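Local coordinates for arylesterase (Sulfolobus solfataricus, PDB 5L2P), which hydrolyses aromatic esters such as phenyl acetate and organophosphates such as paraoxon, as a serine esterase of the GDXG lipolytic family, at the interface of chains A and B. Numbering follows the deposited sequence. Chains: chain A/B, Arylesterase.

Contact 1: the interface of chains A and B. Residues chain A 242, 270-272; chain B 288, 292.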
loop_
_atom_site.group_PDB
_atom_site.type_symbol
_atom_site.label_atom_id
_atom_site.label_comp_id
_atom_site.label_asym_id
_atom_site.label_seq_id
_atom_site.Cartn_x
_atom_site.Cartn_y
_atom_site.Cartn_z
ATOM N N GLN A 242 3.909 -22.926 -16.039
ATOM C CA GLN A 242 4.293 -22.594 -14.683
ATOM C C GLN A 242 5.199 -21.335 -14.663
ATOM O O GLN A 242 6.222 -21.261 -15.410
ATOM C CB GLN A 242 5.024 -23.824 -14.124
ATOM C CG GLN A 242 5.564 -23.698 -12.719
ATOM C CD GLN A 242 6.262 -24.977 -12.266
ATOM O OE1 GLN A 242 6.511 -25.886 -13.077
ATOM N NE2 GLN A 242 6.567 -25.061 -10.965
ATOM N N PRO A 270 0.259 -22.931 -11.735
ATOM C CA PRO A 270 1.176 -22.837 -10.573
ATOM C C PRO A 270 2.276 -21.736 -10.765
ATOM O O PRO A 270 3.006 -21.712 -11.760
ATOM C CB PRO A 270 1.797 -24.232 -10.468
ATOM C CG PRO A 270 1.242 -25.046 -11.571
ATOM C CD PRO A 270 0.402 -24.184 -12.471
ATOM N N THR A 271 2.347 -20.834 -9.790
ATOM C CA THR A 271 3.039 -19.568 -9.894
ATOM C C THR A 271 3.688 -19.225 -8.570
ATOM O O THR A 271 3.106 -19.323 -7.519
ATOM C CB THR A 271 2.058 -18.409 -10.218
ATOM O OG1 THR A 271 1.336 -18.694 -11.410
ATOM C CG2 THR A 271 2.746 -17.121 -10.491
ATOM N N LEU A 272 4.939 -18.803 -8.661
ATOM C CA LEU A 272 5.644 -18.124 -7.598
ATOM C C LEU A 272 5.802 -16.683 -8.035
ATOM O O LEU A 272 6.050 -16.377 -9.155
ATOM C CB LEU A 272 6.980 -18.789 -7.343
ATOM C CG LEU A 272 7.793 -18.216 -6.209
ATOM C CD1 LEU A 272 7.210 -18.585 -4.855
ATOM C CD2 LEU A 272 9.246 -18.710 -6.329
ATOM N N ARG B 288 4.189 -26.236 -2.058
ATOM C CA ARG B 288 5.014 -25.984 -3.219
ATOM C C ARG B 288 5.773 -24.678 -3.008
ATOM O O ARG B 288 6.985 -24.610 -3.285
ATOM C CB ARG B 288 4.170 -25.903 -4.506
ATOM C CG ARG B 288 4.989 -25.600 -5.753
ATOM C CD ARG B 288 4.164 -25.486 -7.032
ATOM N NE ARG B 288 2.948 -24.667 -6.934
ATOM C CZ ARG B 288 2.899 -23.326 -6.848
ATOM N NH1 ARG B 288 4.020 -22.564 -6.781
ATOM N NH2 ARG B 288 1.698 -22.723 -6.805
ATOM N N GLN B 292 9.849 -24.020 -2.595
ATOM C CA GLN B 292 10.568 -23.123 -3.483
ATOM C C GLN B 292 11.318 -21.998 -2.750
ATOM O O GLN B 292 12.454 -21.667 -3.111
ATOM C CB GLN B 292 9.633 -22.560 -4.543
ATOM C CG GLN B 292 9.295 -23.589 -5.599
ATOM C CD GLN B 292 8.345 -23.060 -6.658
ATOM O OE1 GLN B 292 7.304 -22.488 -6.366
ATOM N NE2 GLN B 292 8.668 -23.312 -7.892
#
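A:Thr271 and A:Leu272 run in extended backbone at the start of strand 271-276, after A:Pro270 in the preceding loop, and B:Arg288 and B:Gln292 reach them from one turn to the next of helix 287-304. Chain A buries 63 Å² of B:Arg288, more than of any other residue in this patch. Its chain leaves the helix with CG opposite the backbone N (chi1 178°), runs straight through CD and then bends at chi3 (46°). The bend lays the guanidinium against the start of the strand. CB of A:Pro270 packs on one face of this group, toward its rim, 3.7 Å from NE of B:Arg288. The terminal nitrogen NH1 of B:Arg288 makes a weak hydrogen bond to the backbone O of A:Thr271, at 3.4 Å. The same NH1 also makes a weak bond to the side-chain oxygen OE1 of B:Gln292, 3.3 Å away. That oxygen lies at the guanidinium edge, in its plane, so B:Gln292 may help to steady the arginine. B:Gln292 passes alongside A:Leu272, the two pointing opposite ways, with OE1 of B:Gln292 3.8 Å from CB of A:Leu272. A:Gln242 reaches toward B:Gln292 from the far side, their amide planes 36° apart. Their NE2 atoms stay 4.1 Å apart, a loose contact. The patch docks a helix of one chain on a strand start of the other. It adds modest packing to a pairing that may belong to the crystal, as the enzyme is a monomer.

Contact 2: the interface of chains A and B. Residues chain A 247, 258, 273-275; chain B 275, 277.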
loop_
_atom_site.group_PDB
_atom_site.type_symbol
_atom_site.label_atom_id
_atom_site.label_comp_id
_atom_site.label_asym_id
_atom_site.label_seq_id
_atom_site.Cartn_x
_atom_site.Cartn_y
_atom_site.Cartn_z
ATOM N N THR A 247 9.243 -9.017 -9.164
ATOM C CA THR A 247 9.046 -7.603 -9.225
ATOM C C THR A 247 10.034 -6.883 -8.286
ATOM O O THR A 247 10.670 -7.508 -7.424
ATOM C CB THR A 247 7.606 -7.210 -8.875
ATOM O OG1 THR A 247 7.240 -7.686 -7.572
ATOM C CG2 THR A 247 6.636 -7.729 -9.915
ATOM N N GLU A 258 2.772 -7.898 -10.503
ATOM C CA GLU A 258 2.095 -8.641 -9.431
ATOM C C GLU A 258 0.642 -8.993 -9.788
ATOM O O GLU A 258 0.206 -10.067 -9.495
ATOM C CB GLU A 258 2.191 -7.882 -8.108
ATOM C CG GLU A 258 3.644 -7.845 -7.585
ATOM C CD GLU A 258 3.825 -7.036 -6.307
ATOM O OE1 GLU A 258 2.941 -6.219 -5.936
ATOM O OE2 GLU A 258 4.866 -7.209 -5.658
ATOM N N SER A 273 5.596 -15.776 -7.123
ATOM C CA SER A 273 5.656 -14.363 -7.359
ATOM C C SER A 273 6.281 -13.750 -6.134
ATOM O O SER A 273 5.804 -13.901 -5.013
ATOM C CB SER A 273 4.252 -13.800 -7.553
ATOM O OG SER A 273 4.283 -12.386 -7.628
ATOM N N PHE A 274 7.386 -13.066 -6.315
ATOM C CA PHE A 274 7.975 -12.379 -5.171
ATOM C C PHE A 274 8.428 -11.018 -5.578
ATOM O O PHE A 274 8.661 -10.781 -6.738
ATOM C CB PHE A 274 9.098 -13.181 -4.487
ATOM C CG PHE A 274 10.217 -13.550 -5.384
ATOM C CD1 PHE A 274 10.175 -14.713 -6.119
ATOM C CD2 PHE A 274 11.351 -12.745 -5.451
ATOM C CE1 PHE A 274 11.213 -15.049 -6.956
ATOM C CE2 PHE A 274 12.399 -13.062 -6.274
ATOM C CZ PHE A 274 12.334 -14.207 -7.039
ATOM N N ARG A 275 8.477 -10.117 -4.606
ATOM C CA ARG A 275 8.858 -8.735 -4.798
ATOM C C ARG A 275 10.194 -8.492 -4.081
ATOM O O ARG A 275 10.318 -8.793 -2.893
ATOM C CB ARG A 275 7.824 -7.826 -4.205
ATOM C CG ARG A 275 8.176 -6.332 -4.264
ATOM C CD ARG A 275 7.324 -5.555 -3.235
ATOM N NE ARG A 275 5.907 -5.484 -3.599
ATOM C CZ ARG A 275 5.071 -4.582 -3.106
ATOM N NH1 ARG A 275 5.443 -3.768 -2.154
ATOM N NH2 ARG A 275 3.871 -4.465 -3.607
ATOM N N ARG B 275 9.460 -10.279 -0.685
ATOM C CA ARG B 275 8.135 -10.545 -0.225
ATOM C C ARG B 275 7.466 -11.554 -1.146
ATOM O O ARG B 275 7.356 -11.347 -2.366
ATOM C CB ARG B 275 7.372 -9.242 -0.299
ATOM C CG ARG B 275 5.885 -9.289 0.035
ATOM C CD ARG B 275 5.529 -7.833 0.294
ATOM N NE ARG B 275 4.440 -7.325 -0.474
ATOM C CZ ARG B 275 3.944 -6.108 -0.266
ATOM N NH1 ARG B 275 4.460 -5.326 0.698
ATOM N NH2 ARG B 275 2.915 -5.689 -1.027
ATOM N N ASN B 277 4.407 -13.031 -2.697
ATOM C CA ASN B 277 3.047 -12.598 -2.926
ATOM C C ASN B 277 1.993 -13.742 -2.938
ATOM O O ASN B 277 2.310 -14.910 -3.176
ATOM C CB ASN B 277 3.009 -11.818 -4.220
ATOM C CG ASN B 277 3.826 -10.532 -4.132
ATOM O OD1 ASN B 277 3.743 -9.810 -3.120
ATOM N ND2 ASN B 277 4.600 -10.216 -5.188
#
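A:Arg275 and B:Arg275 run alongside each other toward the same end, their guanidinium groups stacked with planes 24° apart. CZ of B:Arg275 sits over the centre of the other group, 3.4 Å from CZ of A:Arg275. Both arginine side chains start with CG opposite the backbone N, but they turn differently at chi3 (-70° in A:Arg275); the flat ends still meet face to face. The like charges may disfavour the stack; A:Glu258, bound to A:Arg275, probably offsets part of this. A:Arg275 grips that carboxylate side-on, in the guanidinium plane. NE of A:Arg275 meets OE2 of A:Glu258 at 2.9 Å, a salt bridge, and NH2 bonds to OE1. Both oxygens use their syn lone pairs, and the bonds are nearly straight. The grip fixes the rotation of the arginine.

B:Asn277 lies across A:Glu258, nearly perpendicular, with amide and carboxylate planes 76° apart. Its ND2 comes from above the carboxylate and bonds to OE2 of A:Glu258 at 3.1 Å. It also donates to the hydroxyl OG of A:Ser273 at 3.3 Å, and this partner lies in the amide plane. OE2 of A:Glu258 takes a further bond from the hydroxyl OG1 of A:Thr247, on its anti side. One oxygen thus gathers donors from both chains.

Backbone bonds join the two chains beside these side chains. N of each Arg275 bonds to O of the other at 2.8 Å, so the two copies of strand 271-276 pair antiparallel. N of B:Asn277 bonds to O of A:Ser273 at 2.8 Å, extending the pairing just past the strand end. Strand 271-276 belongs to the alpha/beta hydrolase fold and meets its copy here, while helix 254-266 supplies A:Glu258.

The centres of contact 1 and contact 2 lie about 12 Å apart. Strand 271-276 of chain A links them: its start serves contact 1 and its later part contact 2. Strand 242-248 gives A:Gln242 to contact 1 and, as a second-shell residue behind A:Glu258, A:Thr247 to contact 2. The Arg275 pair lies at the two-fold axis; the rest of contact 2 and all of contact 1 recur with the chains exchanged. Strand pairing is thus flanked by helix 287-304 packing. The centre of contact 2 is about 11 Å from A:Asp251, and that of contact 1 about 20 Å. Neither holds a catalytic residue. Since the enzyme is a monomer, this pairing may belong to the crystal.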